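Local coordinates for protein beta-Ala-His dipeptidase (Homo sapiens, PDB 3DLJ) that hydrolyses Xaa-His dipeptides, above all carnosine and anserine, as a secreted zinc-dependent homodimeric peptidase of the M20 family, at residues G223-M228 / S362-Q367; A256-L261 / G349-R354. All blocks are in the same frame, centred on the assembly; numbering follows the deposited sequence.

Interaction 1: residues G223-M228 / S362-Q367; sequences GNSYFM and SAVEKQ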
loop_
_atom_site.group_PDB
_atom_site.type_symbol
_atom_site.label_atom_id
_atom_site.label_comp_id
_atom_site.label_asym_id
_atom_site.label_seq_id
_atom_site.Cartn_x
_atom_site.Cartn_y
_atom_site.Cartn_z
ATOM N N GLY A 223 1.076 -5.157 -10.942
ATOM C CA GLY A 223 0.157 -6.172 -10.453
ATOM C C GLY A 223 0.842 -7.078 -9.439
ATOM O O GLY A 223 1.994 -6.834 -9.039
ATOM N N ASN A 224 0.124 -8.115 -9.004
ATOM C CA ASN A 224 0.701 -9.102 -8.102
ATOM C C ASN A 224 0.066 -10.486 -8.213
ATOM O O ASN A 224 -1.095 -10.619 -8.575
ATOM C CB ASN A 224 0.703 -8.626 -6.631
ATOM C CG ASN A 224 1.824 -9.297 -5.806
ATOM O OD1 ASN A 224 2.650 -10.026 -6.351
ATOM N ND2 ASN A 224 1.852 -9.047 -4.514
ATOM N N SER A 225 0.847 -11.514 -7.913
ATOM C CA SER A 225 0.302 -12.842 -7.763
ATOM C C SER A 225 0.939 -13.492 -6.526
ATOM O O SER A 225 2.155 -13.663 -6.452
ATOM C CB SER A 225 0.496 -13.650 -9.048
ATOM O OG SER A 225 1.853 -13.624 -9.443
ATOM N N TYR A 226 0.111 -13.798 -5.537
ATOM C CA TYR A 226 0.565 -14.373 -4.301
ATOM C C TYR A 226 0.325 -15.891 -4.307
ATOM O O TYR A 226 -0.797 -16.347 -4.525
ATOM C CB TYR A 226 -0.155 -13.693 -3.121
ATOM C CG TYR A 226 0.680 -13.719 -1.845
ATOM C CD1 TYR A 226 1.478 -12.630 -1.483
ATOM C CD2 TYR A 226 0.696 -14.865 -1.028
ATOM C CE1 TYR A 226 2.253 -12.662 -0.322
ATOM C CE2 TYR A 226 1.458 -14.911 0.121
ATOM C CZ TYR A 226 2.234 -13.816 0.468
ATOM O OH TYR A 226 2.950 -13.906 1.622
ATOM N N PHE A 227 1.394 -16.657 -4.088
ATOM C CA PHE A 227 1.329 -18.113 -4.092
ATOM C C PHE A 227 1.567 -18.695 -2.702
ATOM O O PHE A 227 2.362 -18.183 -1.922
ATOM C CB PHE A 227 2.320 -18.714 -5.107
ATOM C CG PHE A 227 1.961 -18.428 -6.547
ATOM C CD1 PHE A 227 2.384 -17.255 -7.166
ATOM C CD2 PHE A 227 1.193 -19.325 -7.272
ATOM C CE1 PHE A 227 2.036 -16.979 -8.475
ATOM C CE2 PHE A 227 0.847 -19.053 -8.598
ATOM C CZ PHE A 227 1.268 -17.872 -9.193
ATOM N N MET A 228 0.819 -19.737 -2.393
ATOM C CA MET A 228 1.035 -20.542 -1.225
ATOM C C MET A 228 1.342 -21.931 -1.724
ATOM O O MET A 228 0.628 -22.449 -2.572
ATOM C CB MET A 228 -0.227 -20.545 -0.371
ATOM C CG MET A 228 -0.556 -19.138 0.175
ATOM S SD MET A 228 -1.785 -19.289 1.483
ATOM C CE MET A 228 -1.911 -17.579 1.936
ATOM N N SER A 362 -3.864 -15.344 -15.293
ATOM C CA SER A 362 -4.244 -16.743 -15.420
ATOM C C SER A 362 -3.115 -17.567 -15.999
ATOM O O SER A 362 -2.965 -18.729 -15.622
ATOM C CB SER A 362 -5.527 -16.910 -16.274
ATOM O OG SER A 362 -6.593 -16.198 -15.664
ATOM N N ALA A 363 -2.354 -16.981 -16.936
ATOM C CA ALA A 363 -1.179 -17.660 -17.511
ATOM C C ALA A 363 -0.075 -17.837 -16.466
ATOM O O ALA A 363 0.502 -18.920 -16.344
ATOM C CB ALA A 363 -0.653 -16.924 -18.757
ATOM N N VAL A 364 0.195 -16.781 -15.708
ATOM C CA VAL A 364 1.171 -16.810 -14.610
ATOM C C VAL A 364 0.789 -17.892 -13.601
ATOM O O VAL A 364 1.628 -18.704 -13.215
ATOM C CB VAL A 364 1.329 -15.411 -13.954
ATOM C CG1 VAL A 364 2.173 -15.468 -12.685
ATOM C CG2 VAL A 364 1.930 -14.412 -14.961
ATOM N N GLU A 365 -0.482 -17.936 -13.205
ATOM C CA GLU A 365 -0.965 -18.994 -12.316
ATOM C C GLU A 365 -0.673 -20.389 -12.904
ATOM O O GLU A 365 -0.107 -21.260 -12.210
ATOM C CB GLU A 365 -2.449 -18.801 -12.000
ATOM C CG GLU A 365 -3.131 -19.980 -11.325
ATOM C CD GLU A 365 -4.599 -19.706 -10.980
ATOM O OE1 GLU A 365 -5.372 -19.246 -11.867
ATOM O OE2 GLU A 365 -4.987 -19.972 -9.818
ATOM N N LYS A 366 -1.024 -20.597 -14.175
ATOM C CA LYS A 366 -0.748 -21.882 -14.846
ATOM C C LYS A 366 0.742 -22.201 -14.888
ATOM O O LYS A 366 1.145 -23.311 -14.568
ATOM C CB LYS A 366 -1.300 -21.914 -16.272
ATOM C CG LYS A 366 -2.601 -22.654 -16.427
ATOM N N GLN A 367 1.550 -21.239 -15.323
ATOM C CA GLN A 367 3.004 -21.443 -15.433
ATOM C C GLN A 367 3.676 -21.796 -14.115
ATOM O O GLN A 367 4.472 -22.721 -14.065
ATOM C CB GLN A 367 3.679 -20.229 -16.065
ATOM C CG GLN A 367 3.276 -20.068 -17.522
ATOM C CD GLN A 367 3.556 -18.678 -18.085
ATOM O OE1 GLN A 367 3.619 -17.675 -17.363
ATOM N NE2 GLN A 367 3.711 -18.621 -19.385
#
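The ring of Phe-227 turns its edge to the helix that contains residues 362-367: CA of Glu-365 lies near the ring plane, 4.0 Å from CZ of Phe-227, while the carbonyl oxygen of Val-364 approaches CZ obliquely. The ring also meets that of Phe-351 on the adjoining strand, with planes about 15° apart, and the side chain of Phe-227 touches Met-389 of strand 384-397 as well. This is helix-on-sheet packing in an alpha/beta domain, consistent with the lid, or dimerisation, domain of M20 peptidases. Strand and helix run in broadly similar directions, 29° apart, with axes 9.8 Å from each other at closest approach.

Alternation along the strand points Ser-225 and Phe-227 at the helix. Phenylalanine suits the second place because it is long enough to reach the helix backbone; with CG anti to the carbonyl carbon (chi1 -68°), the ring is sent out from the strand and CZ arrives there. Val-364, a compact branched residue, lies beside the ring, its CG1 4.3 Å from CZ of Phe-227. No hydrogen bond joins the two segments. Ser-225 is small enough to sit under the helix, and its buried hydroxyl is satisfied within the sheet, by the carbonyl oxygen of Ile-353. The same OG packs against the valine methyl: OG of Ser-225 is 3.7 Å from CG1 of Val-364.

Interaction 2: residues A256-L261 / G349-R354; sequences ALLGSL and GKFSIR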
loop_
_atom_site.group_PDB
_atom_site.type_symbol
_atom_site.label_atom_id
_atom_site.label_comp_id
_atom_site.label_asym_id
_atom_site.label_seq_id
_atom_site.Cartn_x
_atom_site.Cartn_y
_atom_site.Cartn_z
ATOM N N ALA A 256 13.359 -27.106 -1.694
ATOM C CA ALA A 256 13.695 -27.374 -3.081
ATOM C C ALA A 256 12.710 -26.675 -4.040
ATOM O O ALA A 256 13.112 -26.160 -5.074
ATOM C CB ALA A 256 13.736 -28.871 -3.341
ATOM N N LEU A 257 11.420 -26.673 -3.703
ATOM C CA LEU A 257 10.419 -25.928 -4.477
ATOM C C LEU A 257 10.684 -24.437 -4.505
ATOM O O LEU A 257 10.717 -23.836 -5.564
ATOM C CB LEU A 257 9.006 -26.195 -3.940
ATOM C CG LEU A 257 8.521 -27.619 -4.227
ATOM C CD1 LEU A 257 7.320 -27.933 -3.380
ATOM C CD2 LEU A 257 8.221 -27.793 -5.720
ATOM N N LEU A 258 10.871 -23.846 -3.338
ATOM C CA LEU A 258 11.198 -22.422 -3.222
ATOM C C LEU A 258 12.525 -22.044 -3.884
ATOM O O LEU A 258 12.645 -20.962 -4.464
ATOM C CB LEU A 258 11.224 -22.016 -1.739
ATOM C CG LEU A 258 9.914 -22.128 -0.944
ATOM C CD1 LEU A 258 10.141 -21.714 0.528
ATOM C CD2 LEU A 258 8.778 -21.316 -1.592
ATOM N N GLY A 259 13.517 -22.932 -3.791
ATOM C CA GLY A 259 14.814 -22.711 -4.396
ATOM C C GLY A 259 14.869 -22.834 -5.907
ATOM O O GLY A 259 15.883 -22.518 -6.510
ATOM N N SER A 260 13.779 -23.286 -6.515
ATOM C CA SER A 260 13.689 -23.499 -7.958
ATOM C C SER A 260 13.109 -22.287 -8.727
ATOM O O SER A 260 12.967 -22.337 -9.939
ATOM C CB SER A 260 12.799 -24.727 -8.214
ATOM O OG SER A 260 11.415 -24.358 -8.118
ATOM N N LEU A 261 12.779 -21.215 -8.006
ATOM C CA LEU A 261 11.964 -20.111 -8.527
ATOM C C LEU A 261 12.734 -18.942 -9.136
ATOM O O LEU A 261 12.271 -18.343 -10.098
ATOM C CB LEU A 261 11.021 -19.578 -7.430
ATOM C CG LEU A 261 9.866 -20.491 -6.976
ATOM C CD1 LEU A 261 9.303 -20.006 -5.645
ATOM C CD2 LEU A 261 8.755 -20.677 -8.022
ATOM N N GLY A 349 4.944 -22.647 1.963
ATOM C CA GLY A 349 5.822 -21.605 1.474
ATOM C C GLY A 349 4.989 -20.464 0.917
ATOM O O GLY A 349 3.931 -20.692 0.334
ATOM N N LYS A 350 5.475 -19.232 1.078
ATOM C CA LYS A 350 4.795 -18.038 0.550
ATOM C C LYS A 350 5.728 -17.222 -0.313
ATOM O O LYS A 350 6.870 -16.921 0.073
ATOM C CB LYS A 350 4.277 -17.155 1.687
ATOM C CG LYS A 350 3.632 -17.901 2.856
ATOM C CD LYS A 350 2.147 -18.115 2.707
ATOM C CE LYS A 350 1.654 -18.985 3.864
ATOM N NZ LYS A 350 1.076 -18.168 4.978
ATOM N N PHE A 351 5.238 -16.850 -1.486
ATOM C CA PHE A 351 5.998 -16.023 -2.394
ATOM C C PHE A 351 5.043 -15.348 -3.373
ATOM O O PHE A 351 3.906 -15.769 -3.528
ATOM C CB PHE A 351 7.081 -16.846 -3.140
ATOM C CG PHE A 351 6.530 -17.799 -4.199
ATOM C CD1 PHE A 351 6.390 -17.383 -5.522
ATOM C CD2 PHE A 351 6.157 -19.091 -3.865
ATOM C CE1 PHE A 351 5.912 -18.241 -6.505
ATOM C CE2 PHE A 351 5.667 -19.968 -4.846
ATOM C CZ PHE A 351 5.553 -19.542 -6.168
ATOM N N SER A 352 5.512 -14.292 -4.017
ATOM C CA SER A 352 4.672 -13.581 -4.961
ATOM C C SER A 352 5.501 -13.066 -6.121
ATOM O O SER A 352 6.704 -12.886 -6.012
ATOM C CB SER A 352 3.895 -12.431 -4.274
ATOM O OG SER A 352 4.767 -11.514 -3.632
ATOM N N ILE A 353 4.823 -12.840 -7.229
ATOM C CA ILE A 353 5.414 -12.283 -8.416
ATOM C C ILE A 353 4.663 -10.993 -8.754
ATOM O O ILE A 353 3.445 -10.999 -8.994
ATOM C CB ILE A 353 5.350 -13.298 -9.604
ATOM C CG1 ILE A 353 6.038 -14.623 -9.221
ATOM C CG2 ILE A 353 5.973 -12.709 -10.854
ATOM C CD1 ILE A 353 5.864 -15.758 -10.235
ATOM N N ARG A 354 5.399 -9.895 -8.785
ATOM C CA ARG A 354 4.871 -8.629 -9.230
ATOM C C ARG A 354 4.722 -8.645 -10.727
ATOM O O ARG A 354 5.611 -9.101 -11.453
ATOM C CB ARG A 354 5.775 -7.501 -8.754
ATOM C CG ARG A 354 5.898 -7.450 -7.235
ATOM C CD ARG A 354 4.674 -6.795 -6.565
ATOM N NE ARG A 354 4.763 -6.824 -5.096
ATOM C CZ ARG A 354 3.817 -6.380 -4.260
ATOM N NH1 ARG A 354 4.007 -6.457 -2.946
ATOM N NH2 ARG A 354 2.684 -5.857 -4.733
#
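Gly-349 opens the strand's contact with Leu-258: CA of Gly-349 lies 4.3 Å from CD2 of Leu-258. The contact packs residues 256-261, the last part of helix 250-258 running into a type I turn, onto the sheet of an alpha/beta domain, apparently the lid domain of this M20 peptidase. Glycine suits this place because a CB on Gly-349 would point at the leucine and come within 3.0 Å of CD2 of Leu-258, a clash. Lys-350 faces the other way and forms a salt bridge with Glu-331, as befits a partly exposed position.

Phe-351 points back toward the other segment and meets both leucines. Its CG sits between the backbone N and the carbonyl carbon (chi1 72°), which brings one ring face against Leu-261. CD1 of Leu-261 rests over that face as a CH-pi contact, 3.6 Å from the centroid of the Phe-351 ring and only 5° off the normal, while CD2 of Leu-261 lies 3.9 Å from CZ of Phe-351. Leu-258 crosses more obliquely, with Leu-258 CD2 4.1 Å from Phe-351 CD2. An alanine in place of Phe-351 is likely to cost Leu-261 CD1 its CH-pi contact and to open a gap beside both leucines.

The type I turn from Leu-258 to Leu-261 delivers the second leucine. Ser-260 OG hydrogen-bonds with NE2 of His-371, and the carbonyl oxygen of Leu-257 accepts two hydrogen bonds from Ser-260, from N and, at 2.7 Å, from OG.

Overall arrangement
From the N terminus, strand 216-232 supplies the first half of interaction 1, and segment 256-261, on helix 250-258 and a turn, supplies the first half of interaction 2. The chain then travels 87 residues before strand 346-355 closes interaction 2, and helix 361-377, next in the chain, closes interaction 1 around it. The loops are therefore nested, with 133 residues between the outer segments. Strands 216-232 and 346-355 are antiparallel neighbours, joined by backbone bonds such as Phe-227 N to Phe-351 O, so two helical elements distant in sequence settle on one sheet. The contact centres lie about 11 Å apart, away from the two zinc ions.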